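Local coordinates for 3-oxoacyl-[acyl-carrier-protein] synthase 2 (PDB 4JGA) that probably catalyses the condensation of malonyl-acyl carrier protein with a growing acyl chain, an elongation step of bacterial fatty acid synthesis, at residues 357-361 and 372-376; 379-385 and 407-413; 26-31 and 64-68; 413-417 and 428-433; 92-98 and 211-215. All coordinates share one frame; numbering follows the deposited sequence. Where two conformers were deposited one is given.

Contact 1 (357-361 and 372-376); sequences TKSSI and EFIFS. With K (potassium ion), chain C.
K358 and E372 supply the ionic part of this contact. Their side chains cross at about a right angle, and NZ of K358 meets the syn lone pair of E372 OE2 at 2.8 Å in a salt bridge; a last bend in the lysine chain (chi4 60°) turns the ammonium group in. NZ is also bonded to the carbonyl of H326, its strongest polar partner. The other carboxylate oxygen, E372 OE1, binds the potassium ion at 2.6 Å. A water adds a polar link: it lies 2.6 Å from T357 OG1 and donates to E372 OE2 at 2.8 Å. The apolar part belongs to F375, whose ring turns an edge to T357 and I361, with CD2 3.5 Å from T357 OG1 and CE2 4.0 Å from I361 CD1. With OE1 on the metal and OE2 on the lysine and the water, E372 joins helix 368-382 to the potassium site, which N324, A325, S417 and N418 complete in this thiolase-like fold.

Contact 2 (379-385 and 407-413); sequences AIRDQIA and AKKTKID
I412 and Q383 meet through the amide of the glutamine, which answers both polar atoms of the I412 backbone. Q383 OE1 takes the I412 N-H at 3.0 Å in a nearly straight bond (171°), the donor standing above the amide carbonyl plane, while Q383 NE2 gives a hydrogen to I412 O at 2.8 Å. A bend at chi2 (-67°) folds the side chain back, and NE2 donates a second time, in the amide plane, to I380 O on the preceding helix. Both hydrogens of the amide nitrogen are thereby used and its rotation is fixed. Q383 is the first residue past helix 368-382 to leave helical angles, and with its positive phi, the I384 N to A379 O bond and a weak Q383 N to I380 O bond, the turn fits a Schellman motif. It delivers the chain to a short antiparallel pairing in which A385 and K408 exchange two backbone bonds. K409, bent at its last two torsions, brings NZ to Q383 O at 2.8 Å, from above that carbonyl's plane. The hydrocarbon side of I412 faces inward: CD1 lies 4.0 Å from A379 CB and CG2 lies 3.9 Å from I380 CG1, with Y322 of strand 322-324 adding to this apolar patch. A water donates to both Q383 OE1 and D413 OD1, linking the two side chains.

Contact 3 (26-31 and 64-68); sequences VTPVGL and GLIDN
Two successive turns in the I66 side chain, chi1 -60° and chi2 -50°, curl its CD1 methyl into the start of the 26-31 loop. There CD1 sits 3.3 Å from the carbonyl carbon of T27 and 3.6 Å from V26 CG1, the valine and isoleucine side chains crossing at about a right angle. The other branch of I66, CG2, is met by L31 CD2 at 3.8 Å, so that the isoleucine is held between residues before and after the turn. P28 packs mainly against backbone: P28 CG lies 3.4 Å from G64 C, and the CA-H of the proline points to L65 O. No direct hydrogen bond joins the segments; one water bridges them, accepting from D67 N and donating to T27 O, 2.9 Å from each. F74 packs on both I66 and L31, and E256 receives the I66 N-H. Within 26-31 the chain is bent by a type I turn from T27 to G30, reinforced where T27 OG1, itself bonded to S36, accepts from V29 N at 3.2 Å. This is an ST turn set in a type I beta turn, at the point where strand 18-26 gives way to helix 33-41.

Contact 4 (413-417 and 428-433); sequences DYVLS and SLVIKS. With K (potassium ion), chain C.
Y414 and K432 lie side by side and point the same way, forming a non-hydrogen-bonded antiparallel pair. The aliphatic part of the lysine runs along the tyrosine: K432 CB is 3.5 Å from Y414 CD2, and K432 CD is 3.7 Å from Y414 CE2. On the same face L416 reaches across to V430 more obliquely, bringing its CD1 methyl 3.8 Å from V430 CG2. V415, S417, L429 and I431 point to the other face. S417 holds its hydroxyl anti to the backbone N (chi1 -177°), which brings OG onto the potassium ion, binding it at 2.9 Å. Beneath these side chains the backbones exchange paired bonds, V415 with I431 and S417 with L429, and S433 N adds one to D413 O. At this end of the hairpin a water bonds D413 OD1 and S433 OG. The short segments 414-417 and 428-432 run at 165°, nearly antiparallel, with axes 4.7 Å apart at closest approach. Strand 278-287 continues the sheet beyond 425-432, and strand 322-324 beyond 414-421. Helix 368-382 covers the face of V415 and L429, offering S376 and F373, whereas helix 300-312 covers the L416 face through M306.

Contact 5 (92-98 and 211-215); sequences DKFIHYG and GAEAP
The N-terminal turns of helix 93-109 lie across the end of strand 206-213, a helix-on-sheet layer of the thiolase-like core in which D92, F94 and Y97 face A212 and A214. The short axes pass 6.8 Å apart at 138°. Two alanine methyl groups do much of the touching. A212 CB rests 3.3 Å from F94 O and also against the CA of G98, where the glycine lets helix and strand come close. Two residues on, A214 CB lies 3.6 Å from F94 N and touches K93 CB as well. Y97 approaches with a ring edge, CD2 being 3.6 Å from E213 O near the ring plane, while its CE2 leans on A214 CB; F74 packs edge-to-face on this tyrosine. The E213 side chain leaves the contact altogether for backbone N-H groups that include those of G129, I130 and G366. D92 caps the helix, its OD2 accepting from F94 N at 3.0 Å in an almost straight bond (176°). A water donates to that same OD2 and, at 2.7 Å, to A214 O. With no direct hydrogen bond across it, the interface relies on close packing of methyl groups and a ring edge against backbone, and on this one water; the helix N terminus beside D92 would be expected to favour a negatively charged carboxylate.

Read from the N terminus, the five contacts follow one another in series, none nested in or crossing another. Contact 3 closes a 32-residue excursion that includes helix 33-41. Contact 5 closes the longest, 112 residues, bringing helix 93-109 onto the central sheet; it touches contact 3 where Y97 meets I66. Contact 1 then closes a short loop onto helix 368-382, and I361 reaches P28 and V29 of contact 3, joining N- and C-terminal parts. Contact 2 starts from the end of the same helix and closes a 21-residue loop without helix or strand, and D413 leads straight into contact 4, the C-terminal hairpin. Contacts 1 and 4 share the potassium ion, and F373 and I380 pack against the hairpin.

Contact 1 (357-361 and 372-376)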
# COMPACT_ATOMS: atom_id res chain seq x y z
N THR A 357 -19.19 -15.24 -3.41
CA THR A 357 -18.38 -16.20 -4.15
C THR A 357 -17.24 -16.77 -3.31
O THR A 357 -16.55 -17.66 -3.75
CB THR A 357 -17.82 -15.55 -5.43
OG1 THR A 357 -17.32 -14.24 -5.14
CG2 THR A 357 -18.92 -15.46 -6.46
N LYS A 358 -17.05 -16.25 -2.10
CA LYS A 358 -16.08 -16.86 -1.18
C LYS A 358 -16.59 -18.24 -0.76
O LYS A 358 -15.83 -19.05 -0.26
CB LYS A 358 -15.87 -16.00 0.05
CG LYS A 358 -15.23 -14.63 -0.21
CD LYS A 358 -14.77 -14.00 1.09
CE LYS A 358 -13.97 -12.72 0.90
NZ LYS A 358 -14.76 -11.69 0.20
N SER A 359 -17.90 -18.48 -0.94
CA SER A 359 -18.49 -19.81 -0.77
C SER A 359 -17.82 -20.86 -1.67
O SER A 359 -17.85 -22.05 -1.35
CB SER A 359 -20.01 -19.76 -1.05
OG SER A 359 -20.30 -19.60 -2.41
N SER A 360 -17.23 -20.40 -2.78
CA SER A 360 -16.56 -21.31 -3.71
C SER A 360 -15.04 -21.30 -3.60
O SER A 360 -14.42 -22.37 -3.59
CB SER A 360 -16.93 -21.02 -5.14
OG SER A 360 -15.93 -21.50 -6.00
N ILE A 361 -14.43 -20.13 -3.52
CA ILE A 361 -12.95 -20.04 -3.57
C ILE A 361 -12.29 -19.64 -2.28
O ILE A 361 -11.06 -19.53 -2.22
CB ILE A 361 -12.47 -19.08 -4.68
CG1 ILE A 361 -12.97 -17.65 -4.50
CG2 ILE A 361 -12.89 -19.61 -6.05
CD1 ILE A 361 -12.35 -16.65 -5.46
N GLU A 372 -13.46 -10.41 -6.96
CA GLU A 372 -14.90 -10.28 -6.87
C GLU A 372 -15.46 -9.15 -7.76
O GLU A 372 -16.59 -9.24 -8.26
CB GLU A 372 -15.28 -10.09 -5.41
CG GLU A 372 -15.18 -11.40 -4.64
CD GLU A 372 -14.95 -11.23 -3.14
OE1 GLU A 372 -15.26 -10.13 -2.61
OE2 GLU A 372 -14.47 -12.22 -2.50
N PHE A 373 -14.67 -8.10 -7.95
CA PHE A 373 -14.97 -7.06 -8.92
C PHE A 373 -15.09 -7.64 -10.33
O PHE A 373 -15.98 -7.28 -11.09
CB PHE A 373 -13.88 -5.98 -8.87
CG PHE A 373 -14.07 -4.86 -9.86
CD1 PHE A 373 -13.54 -4.95 -11.13
CD2 PHE A 373 -14.80 -3.72 -9.52
CE1 PHE A 373 -13.70 -3.93 -12.06
CE2 PHE A 373 -14.96 -2.69 -10.43
CZ PHE A 373 -14.40 -2.79 -11.71
N ILE A 374 -14.16 -8.53 -10.68
CA ILE A 374 -14.23 -9.24 -11.95
C ILE A 374 -15.48 -10.11 -12.07
O ILE A 374 -16.20 -10.05 -13.10
CB ILE A 374 -12.94 -10.03 -12.16
CG1 ILE A 374 -11.78 -9.04 -12.40
CG2 ILE A 374 -13.07 -10.99 -13.34
CD1 ILE A 374 -10.37 -9.61 -12.30
N PHE A 375 -15.78 -10.90 -11.04
CA PHE A 375 -17.03 -11.69 -11.04
C PHE A 375 -18.24 -10.80 -11.25
O PHE A 375 -19.19 -11.19 -11.95
CB PHE A 375 -17.19 -12.52 -9.75
CG PHE A 375 -16.14 -13.58 -9.55
CD1 PHE A 375 -15.43 -14.12 -10.60
CD2 PHE A 375 -15.88 -14.06 -8.27
CE1 PHE A 375 -14.51 -15.12 -10.38
CE2 PHE A 375 -14.93 -15.06 -8.04
CZ PHE A 375 -14.25 -15.58 -9.10
N SER A 376 -18.20 -9.61 -10.64
CA SER A 376 -19.29 -8.63 -10.74
C SER A 376 -19.50 -8.15 -12.19
O SER A 376 -20.64 -8.10 -12.68
CB SER A 376 -19.05 -7.46 -9.78
OG SER A 376 -19.06 -7.89 -8.41
K K C . -17.36 -8.56 -2.87
O HOH W 1 -15.00 -14.61 -3.94

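Contact 2 (379-385 and 407-413)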
# COMPACT_ATOMS: atom_id res chain seq x y z
N ALA A 379 -20.97 -11.06 -14.14
CA ALA A 379 -22.40 -11.22 -13.88
C ALA A 379 -23.23 -10.32 -14.81
O ALA A 379 -24.32 -10.69 -15.26
CB ALA A 379 -22.74 -10.91 -12.43
N ILE A 380 -22.70 -9.13 -15.09
CA ILE A 380 -23.32 -8.23 -16.05
C ILE A 380 -23.19 -8.80 -17.46
O ILE A 380 -24.16 -8.84 -18.20
CB ILE A 380 -22.68 -6.83 -16.04
CG1 ILE A 380 -23.12 -6.08 -14.79
CG2 ILE A 380 -23.06 -6.03 -17.27
CD1 ILE A 380 -22.26 -4.86 -14.48
N ARG A 381 -21.98 -9.23 -17.82
CA ARG A 381 -21.78 -9.80 -19.18
C ARG A 381 -22.73 -10.96 -19.46
O ARG A 381 -23.32 -11.02 -20.54
CB ARG A 381 -20.34 -10.25 -19.41
CG ARG A 381 -20.08 -10.57 -20.88
CD ARG A 381 -18.78 -11.33 -21.12
NE ARG A 381 -18.86 -12.66 -20.56
CZ ARG A 381 -17.83 -13.49 -20.40
NH1 ARG A 381 -16.61 -13.14 -20.79
NH2 ARG A 381 -18.03 -14.68 -19.86
N ASP A 382 -22.90 -11.86 -18.48
CA ASP A 382 -23.64 -13.09 -18.70
C ASP A 382 -25.02 -13.10 -18.04
O ASP A 382 -25.72 -14.09 -18.11
CB ASP A 382 -22.82 -14.31 -18.25
CG ASP A 382 -21.56 -14.51 -19.08
OD1 ASP A 382 -21.43 -13.87 -20.16
OD2 ASP A 382 -20.66 -15.26 -18.64
N GLN A 383 -25.42 -11.97 -17.44
CA GLN A 383 -26.76 -11.85 -16.86
C GLN A 383 -27.04 -13.06 -15.97
O GLN A 383 -28.04 -13.77 -16.08
CB GLN A 383 -27.82 -11.70 -17.95
CG GLN A 383 -27.63 -10.45 -18.80
CD GLN A 383 -27.87 -9.17 -18.00
OE1 GLN A 383 -29.00 -8.84 -17.65
NE2 GLN A 383 -26.79 -8.46 -17.68
N ILE A 384 -26.12 -13.26 -15.05
CA ILE A 384 -26.23 -14.34 -14.10
C ILE A 384 -25.53 -13.99 -12.80
O ILE A 384 -24.46 -13.41 -12.80
CB ILE A 384 -25.72 -15.66 -14.70
CG1 ILE A 384 -26.09 -16.83 -13.81
CG2 ILE A 384 -24.23 -15.64 -14.92
CD1 ILE A 384 -25.95 -18.16 -14.52
N ALA A 385 -26.19 -14.35 -11.70
CA ALA A 385 -25.65 -14.17 -10.38
C ALA A 385 -25.08 -15.50 -9.92
O ALA A 385 -25.78 -16.52 -9.96
CB ALA A 385 -26.78 -13.74 -9.44
N ALA A 407 -26.65 -21.01 -9.24
CA ALA A 407 -26.65 -19.74 -9.97
C ALA A 407 -28.06 -19.35 -10.46
O ALA A 407 -28.88 -20.20 -10.73
CB ALA A 407 -25.71 -19.83 -11.15
N LYS A 408 -28.31 -18.05 -10.61
CA LYS A 408 -29.62 -17.60 -11.05
C LYS A 408 -29.52 -16.52 -12.13
O LYS A 408 -28.87 -15.49 -11.94
CB LYS A 408 -30.33 -17.05 -9.84
CG LYS A 408 -31.80 -16.83 -10.01
CD LYS A 408 -32.37 -16.63 -8.63
CE LYS A 408 -33.87 -16.62 -8.65
NZ LYS A 408 -34.31 -16.83 -7.24
N LYS A 409 -30.11 -16.78 -13.28
CA LYS A 409 -30.09 -15.81 -14.33
C LYS A 409 -31.10 -14.73 -13.97
O LYS A 409 -32.21 -15.01 -13.55
CB LYS A 409 -30.41 -16.43 -15.71
CG LYS A 409 -29.36 -17.40 -16.26
CD LYS A 409 -29.54 -17.61 -17.78
CE LYS A 409 -29.28 -16.40 -18.72
NZ LYS A 409 -28.23 -15.44 -18.26
N THR A 410 -30.71 -13.48 -14.16
CA THR A 410 -31.64 -12.36 -13.97
C THR A 410 -31.11 -11.10 -14.67
O THR A 410 -29.96 -11.09 -15.16
CB THR A 410 -31.90 -12.09 -12.47
OG1 THR A 410 -32.98 -11.16 -12.33
CG2 THR A 410 -30.70 -11.54 -11.81
N LYS A 411 -31.94 -10.06 -14.71
CA LYS A 411 -31.51 -8.78 -15.26
C LYS A 411 -30.48 -8.15 -14.32
O LYS A 411 -30.78 -7.89 -13.16
CB LYS A 411 -32.69 -7.83 -15.45
CG LYS A 411 -32.29 -6.50 -16.10
CD LYS A 411 -33.15 -5.34 -15.59
CE LYS A 411 -32.94 -5.00 -14.10
NZ LYS A 411 -32.48 -3.59 -13.85
N ILE A 412 -29.28 -7.90 -14.86
CA ILE A 412 -28.18 -7.30 -14.11
C ILE A 412 -27.51 -6.16 -14.88
O ILE A 412 -26.69 -6.38 -15.78
CB ILE A 412 -27.10 -8.33 -13.71
CG1 ILE A 412 -27.74 -9.49 -12.94
CG2 ILE A 412 -26.06 -7.65 -12.82
CD1 ILE A 412 -26.74 -10.53 -12.48
N ASP A 413 -27.88 -4.93 -14.51
CA ASP A 413 -27.34 -3.72 -15.12
C ASP A 413 -26.48 -2.94 -14.14
O ASP A 413 -25.63 -2.18 -14.55
CB ASP A 413 -28.48 -2.84 -15.61
CG ASP A 413 -29.17 -3.41 -16.86
OD1 ASP A 413 -28.57 -4.19 -17.62
OD2 ASP A 413 -30.33 -3.09 -17.06
O HOH W 2 -30.06 -6.41 -18.69

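Contact 3 (26-31 and 64-68)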
# COMPACT_ATOMS: atom_id res chain seq x y z
N VAL A 26 -6.41 -15.52 -11.57
CA VAL A 26 -5.85 -16.79 -11.11
C VAL A 26 -6.53 -17.12 -9.79
O VAL A 26 -6.37 -16.38 -8.81
CB VAL A 26 -4.34 -16.72 -10.89
CG1 VAL A 26 -3.81 -18.07 -10.41
CG2 VAL A 26 -3.65 -16.34 -12.20
N THR A 27 -7.33 -18.17 -9.79
CA THR A 27 -8.15 -18.50 -8.63
C THR A 27 -8.13 -20.00 -8.32
O THR A 27 -7.67 -20.80 -9.12
CB THR A 27 -9.63 -18.07 -8.82
OG1 THR A 27 -10.31 -19.02 -9.64
CG2 THR A 27 -9.73 -16.63 -9.40
N PRO A 28 -8.59 -20.38 -7.13
CA PRO A 28 -8.68 -21.78 -6.78
C PRO A 28 -9.64 -22.61 -7.68
O PRO A 28 -9.65 -23.83 -7.58
CB PRO A 28 -9.20 -21.74 -5.36
CG PRO A 28 -8.67 -20.48 -4.82
CD PRO A 28 -8.79 -19.52 -5.96
N VAL A 29 -10.42 -21.97 -8.54
CA VAL A 29 -11.20 -22.73 -9.52
C VAL A 29 -10.85 -22.42 -10.97
O VAL A 29 -11.60 -22.75 -11.87
CB VAL A 29 -12.70 -22.57 -9.29
CG1 VAL A 29 -13.05 -23.13 -7.92
CG2 VAL A 29 -13.13 -21.12 -9.40
N GLY A 30 -9.66 -21.88 -11.24
CA GLY A 30 -9.24 -21.69 -12.63
C GLY A 30 -8.01 -20.80 -12.78
O GLY A 30 -7.81 -19.86 -12.00
N LEU A 31 -7.22 -21.07 -13.81
CA LEU A 31 -5.96 -20.35 -14.08
C LEU A 31 -6.14 -19.13 -14.98
O LEU A 31 -5.19 -18.44 -15.28
CB LEU A 31 -4.93 -21.31 -14.72
CG LEU A 31 -4.63 -22.56 -13.92
CD1 LEU A 31 -3.59 -23.41 -14.62
CD2 LEU A 31 -4.16 -22.20 -12.52
N GLY A 64 -8.42 -22.51 -0.10
CA GLY A 64 -8.62 -22.29 -1.53
C GLY A 64 -7.27 -22.17 -2.21
O GLY A 64 -6.56 -21.18 -2.06
N LEU A 65 -6.91 -23.20 -2.97
CA LEU A 65 -5.58 -23.31 -3.51
C LEU A 65 -5.57 -23.42 -5.03
O LEU A 65 -6.43 -24.08 -5.65
CB LEU A 65 -4.87 -24.53 -2.91
CG LEU A 65 -4.63 -24.49 -1.40
CD1 LEU A 65 -4.27 -25.88 -0.89
CD2 LEU A 65 -3.53 -23.47 -1.03
N ILE A 66 -4.58 -22.76 -5.61
CA ILE A 66 -4.34 -22.76 -7.04
C ILE A 66 -3.88 -24.18 -7.39
O ILE A 66 -3.01 -24.74 -6.73
CB ILE A 66 -3.22 -21.75 -7.43
CG1 ILE A 66 -3.56 -20.30 -7.04
CG2 ILE A 66 -2.91 -21.82 -8.90
CD1 ILE A 66 -4.92 -19.85 -7.48
N ASP A 67 -4.44 -24.74 -8.46
CA ASP A 67 -3.98 -26.02 -8.96
C ASP A 67 -2.45 -25.98 -9.21
O ASP A 67 -1.95 -25.10 -9.92
CB ASP A 67 -4.71 -26.37 -10.24
CG ASP A 67 -4.28 -27.72 -10.82
OD1 ASP A 67 -3.44 -28.43 -10.26
OD2 ASP A 67 -4.78 -28.06 -11.89
N ASN A 68 -1.71 -26.94 -8.68
CA ASN A 68 -0.30 -27.03 -9.00
C ASN A 68 0.11 -28.45 -9.46
O ASN A 68 1.23 -28.88 -9.25
CB ASN A 68 0.52 -26.60 -7.79
CG ASN A 68 0.33 -27.52 -6.62
OD1 ASN A 68 -0.71 -28.19 -6.49
ND2 ASN A 68 1.36 -27.62 -5.78
O HOH W 3 -6.56 -23.35 -9.79

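Contact 4 (413-417 and 428-433)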
# COMPACT_ATOMS: atom_id res chain seq x y z
N ASP A 413 -27.88 -4.93 -14.51
CA ASP A 413 -27.34 -3.72 -15.12
C ASP A 413 -26.48 -2.94 -14.14
O ASP A 413 -25.63 -2.18 -14.55
CB ASP A 413 -28.48 -2.84 -15.61
CG ASP A 413 -29.17 -3.41 -16.86
OD1 ASP A 413 -28.57 -4.19 -17.62
OD2 ASP A 413 -30.33 -3.09 -17.06
N TYR A 414 -26.74 -3.06 -12.85
CA TYR A 414 -25.94 -2.39 -11.87
C TYR A 414 -25.56 -3.40 -10.80
O TYR A 414 -26.42 -4.13 -10.28
CB TYR A 414 -26.70 -1.26 -11.20
CG TYR A 414 -27.02 -0.08 -12.07
CD1 TYR A 414 -28.15 -0.08 -12.91
CD2 TYR A 414 -26.23 1.05 -12.05
CE1 TYR A 414 -28.46 1.04 -13.69
CE2 TYR A 414 -26.52 2.15 -12.83
CZ TYR A 414 -27.62 2.14 -13.64
OH TYR A 414 -27.86 3.24 -14.39
N VAL A 415 -24.28 -3.38 -10.43
CA VAL A 415 -23.76 -4.28 -9.41
C VAL A 415 -22.96 -3.52 -8.36
O VAL A 415 -22.21 -2.60 -8.68
CB VAL A 415 -22.84 -5.33 -10.03
CG1 VAL A 415 -22.21 -6.20 -8.93
CG2 VAL A 415 -23.63 -6.20 -11.00
N LEU A 416 -23.17 -3.90 -7.10
CA LEU A 416 -22.42 -3.40 -5.96
C LEU A 416 -21.54 -4.55 -5.44
O LEU A 416 -22.01 -5.68 -5.26
CB LEU A 416 -23.37 -2.94 -4.84
CG LEU A 416 -22.77 -2.58 -3.48
CD1 LEU A 416 -22.00 -1.28 -3.57
CD2 LEU A 416 -23.84 -2.44 -2.42
N SER A 417 -20.27 -4.25 -5.16
CA SER A 417 -19.36 -5.24 -4.58
C SER A 417 -18.65 -4.65 -3.36
O SER A 417 -18.08 -3.58 -3.42
CB SER A 417 -18.32 -5.69 -5.63
OG SER A 417 -17.46 -6.69 -5.11
N SER A 428 -16.43 -0.18 -1.15
CA SER A 428 -17.54 -0.64 -2.01
C SER A 428 -17.39 -0.01 -3.39
O SER A 428 -17.03 1.18 -3.52
CB SER A 428 -18.89 -0.25 -1.43
OG SER A 428 -19.13 -0.98 -0.24
N LEU A 429 -17.64 -0.83 -4.41
CA LEU A 429 -17.56 -0.41 -5.78
C LEU A 429 -18.89 -0.67 -6.50
O LEU A 429 -19.53 -1.71 -6.27
CB LEU A 429 -16.44 -1.18 -6.48
CG LEU A 429 -15.02 -0.79 -6.02
CD1 LEU A 429 -13.99 -1.86 -6.45
CD2 LEU A 429 -14.65 0.59 -6.54
N VAL A 430 -19.31 0.28 -7.33
CA VAL A 430 -20.49 0.13 -8.17
C VAL A 430 -20.08 0.15 -9.65
O VAL A 430 -19.37 1.05 -10.13
CB VAL A 430 -21.54 1.23 -7.92
CG1 VAL A 430 -22.71 1.09 -8.91
CG2 VAL A 430 -22.04 1.17 -6.50
N ILE A 431 -20.59 -0.84 -10.38
CA ILE A 431 -20.34 -0.99 -11.79
C ILE A 431 -21.67 -1.00 -12.50
O ILE A 431 -22.64 -1.56 -11.99
CB ILE A 431 -19.70 -2.35 -12.08
CG1 ILE A 431 -18.37 -2.46 -11.39
CG2 ILE A 431 -19.47 -2.52 -13.58
CD1 ILE A 431 -17.85 -3.92 -11.45
N LYS A 432 -21.70 -0.44 -13.69
CA LYS A 432 -22.90 -0.53 -14.48
C LYS A 432 -22.60 -1.02 -15.88
O LYS A 432 -21.54 -0.82 -16.41
CB LYS A 432 -23.66 0.81 -14.46
CG LYS A 432 -23.30 1.74 -15.57
CD LYS A 432 -24.21 2.94 -15.62
CE LYS A 432 -23.70 3.87 -16.70
NZ LYS A 432 -24.67 4.92 -17.10
N SER A 433 -23.58 -1.67 -16.47
CA SER A 433 -23.52 -2.02 -17.86
C SER A 433 -23.39 -0.76 -18.70
O SER A 433 -24.05 0.26 -18.43
CB SER A 433 -24.79 -2.76 -18.27
OG SER A 433 -24.98 -2.63 -19.64
K K C . -17.36 -8.56 -2.87
O HOH W 4 -26.91 -4.66 -19.98

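Contact 5 (92-98 and 211-215)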
# COMPACT_ATOMS: atom_id res chain seq x y z
N ASP A 92 8.31 -13.72 -4.73
CA ASP A 92 7.27 -14.40 -3.98
C ASP A 92 6.10 -14.77 -4.92
O ASP A 92 5.81 -14.07 -5.90
CB ASP A 92 6.75 -13.52 -2.84
CG ASP A 92 5.88 -14.30 -1.86
OD1 ASP A 92 6.48 -14.98 -0.98
OD2 ASP A 92 4.63 -14.28 -2.01
N LYS A 93 5.44 -15.86 -4.59
CA LYS A 93 4.27 -16.31 -5.33
C LYS A 93 3.16 -15.29 -5.49
O LYS A 93 2.48 -15.33 -6.49
CB LYS A 93 3.68 -17.57 -4.71
CG LYS A 93 4.48 -18.79 -5.09
CD LYS A 93 4.38 -19.88 -4.05
CE LYS A 93 3.03 -20.53 -4.04
NZ LYS A 93 3.24 -21.92 -4.51
N PHE A 94 2.97 -14.37 -4.53
CA PHE A 94 1.95 -13.33 -4.73
C PHE A 94 2.28 -12.57 -6.00
O PHE A 94 1.37 -12.22 -6.74
CB PHE A 94 1.71 -12.40 -3.53
CG PHE A 94 2.62 -11.20 -3.47
CD1 PHE A 94 3.86 -11.29 -2.85
CD2 PHE A 94 2.22 -9.98 -3.99
CE1 PHE A 94 4.71 -10.21 -2.79
CE2 PHE A 94 3.07 -8.90 -3.95
CZ PHE A 94 4.31 -9.00 -3.33
N ILE A 95 3.56 -12.38 -6.29
CA ILE A 95 3.98 -11.69 -7.50
C ILE A 95 3.75 -12.59 -8.75
O ILE A 95 3.32 -12.09 -9.79
CB ILE A 95 5.43 -11.19 -7.40
CG1 ILE A 95 5.47 -10.04 -6.38
CG2 ILE A 95 5.93 -10.75 -8.76
CD1 ILE A 95 6.85 -9.62 -5.91
N HIS A 96 3.99 -13.89 -8.62
CA HIS A 96 3.74 -14.80 -9.72
C HIS A 96 2.25 -14.72 -10.10
O HIS A 96 1.92 -14.60 -11.27
CB HIS A 96 4.03 -16.24 -9.38
CG HIS A 96 5.45 -16.53 -8.99
ND1 HIS A 96 5.83 -17.77 -8.51
CD2 HIS A 96 6.55 -15.75 -8.92
CE1 HIS A 96 7.12 -17.75 -8.22
NE2 HIS A 96 7.57 -16.53 -8.45
N TYR A 97 1.37 -14.82 -9.12
CA TYR A 97 -0.05 -14.80 -9.37
C TYR A 97 -0.48 -13.45 -9.96
O TYR A 97 -1.26 -13.41 -10.91
CB TYR A 97 -0.85 -15.08 -8.11
CG TYR A 97 -0.58 -16.41 -7.44
CD1 TYR A 97 -0.10 -17.52 -8.15
CD2 TYR A 97 -0.83 -16.57 -6.08
CE1 TYR A 97 0.12 -18.75 -7.51
CE2 TYR A 97 -0.63 -17.78 -5.45
CZ TYR A 97 -0.14 -18.86 -6.15
OH TYR A 97 0.05 -20.04 -5.49
N GLY A 98 0.04 -12.37 -9.40
CA GLY A 98 -0.26 -11.00 -9.83
C GLY A 98 0.17 -10.76 -11.27
O GLY A 98 -0.58 -10.22 -12.07
N GLY A 211 -5.34 -6.90 -7.09
CA GLY A 211 -4.72 -7.49 -5.92
C GLY A 211 -4.32 -8.93 -6.13
O GLY A 211 -4.88 -9.65 -7.00
N ALA A 212 -3.32 -9.32 -5.35
CA ALA A 212 -2.76 -10.65 -5.39
C ALA A 212 -2.33 -11.07 -3.97
O ALA A 212 -1.86 -10.25 -3.19
CB ALA A 212 -1.57 -10.67 -6.33
N GLU A 213 -2.45 -12.35 -3.67
CA GLU A 213 -2.16 -12.88 -2.34
C GLU A 213 -1.77 -14.36 -2.40
O GLU A 213 -2.36 -15.14 -3.15
CB GLU A 213 -3.37 -12.71 -1.43
CG GLU A 213 -3.01 -12.70 0.06
CD GLU A 213 -2.61 -11.34 0.57
OE1 GLU A 213 -3.43 -10.39 0.43
OE2 GLU A 213 -1.49 -11.24 1.13
N ALA A 214 -0.76 -14.71 -1.61
CA ALA A 214 -0.30 -16.06 -1.40
C ALA A 214 -0.04 -16.24 0.08
O ALA A 214 1.10 -16.31 0.53
CB ALA A 214 0.97 -16.34 -2.21
N PRO A 215 -1.12 -16.30 0.87
CA PRO A 215 -0.96 -16.22 2.30
C PRO A 215 -0.98 -17.58 3.01
O PRO A 215 -0.84 -17.63 4.24
CB PRO A 215 -2.20 -15.47 2.70
CG PRO A 215 -3.26 -16.08 1.79
CD PRO A 215 -2.54 -16.37 0.50
O HOH W 5 3.64 -15.52 0.39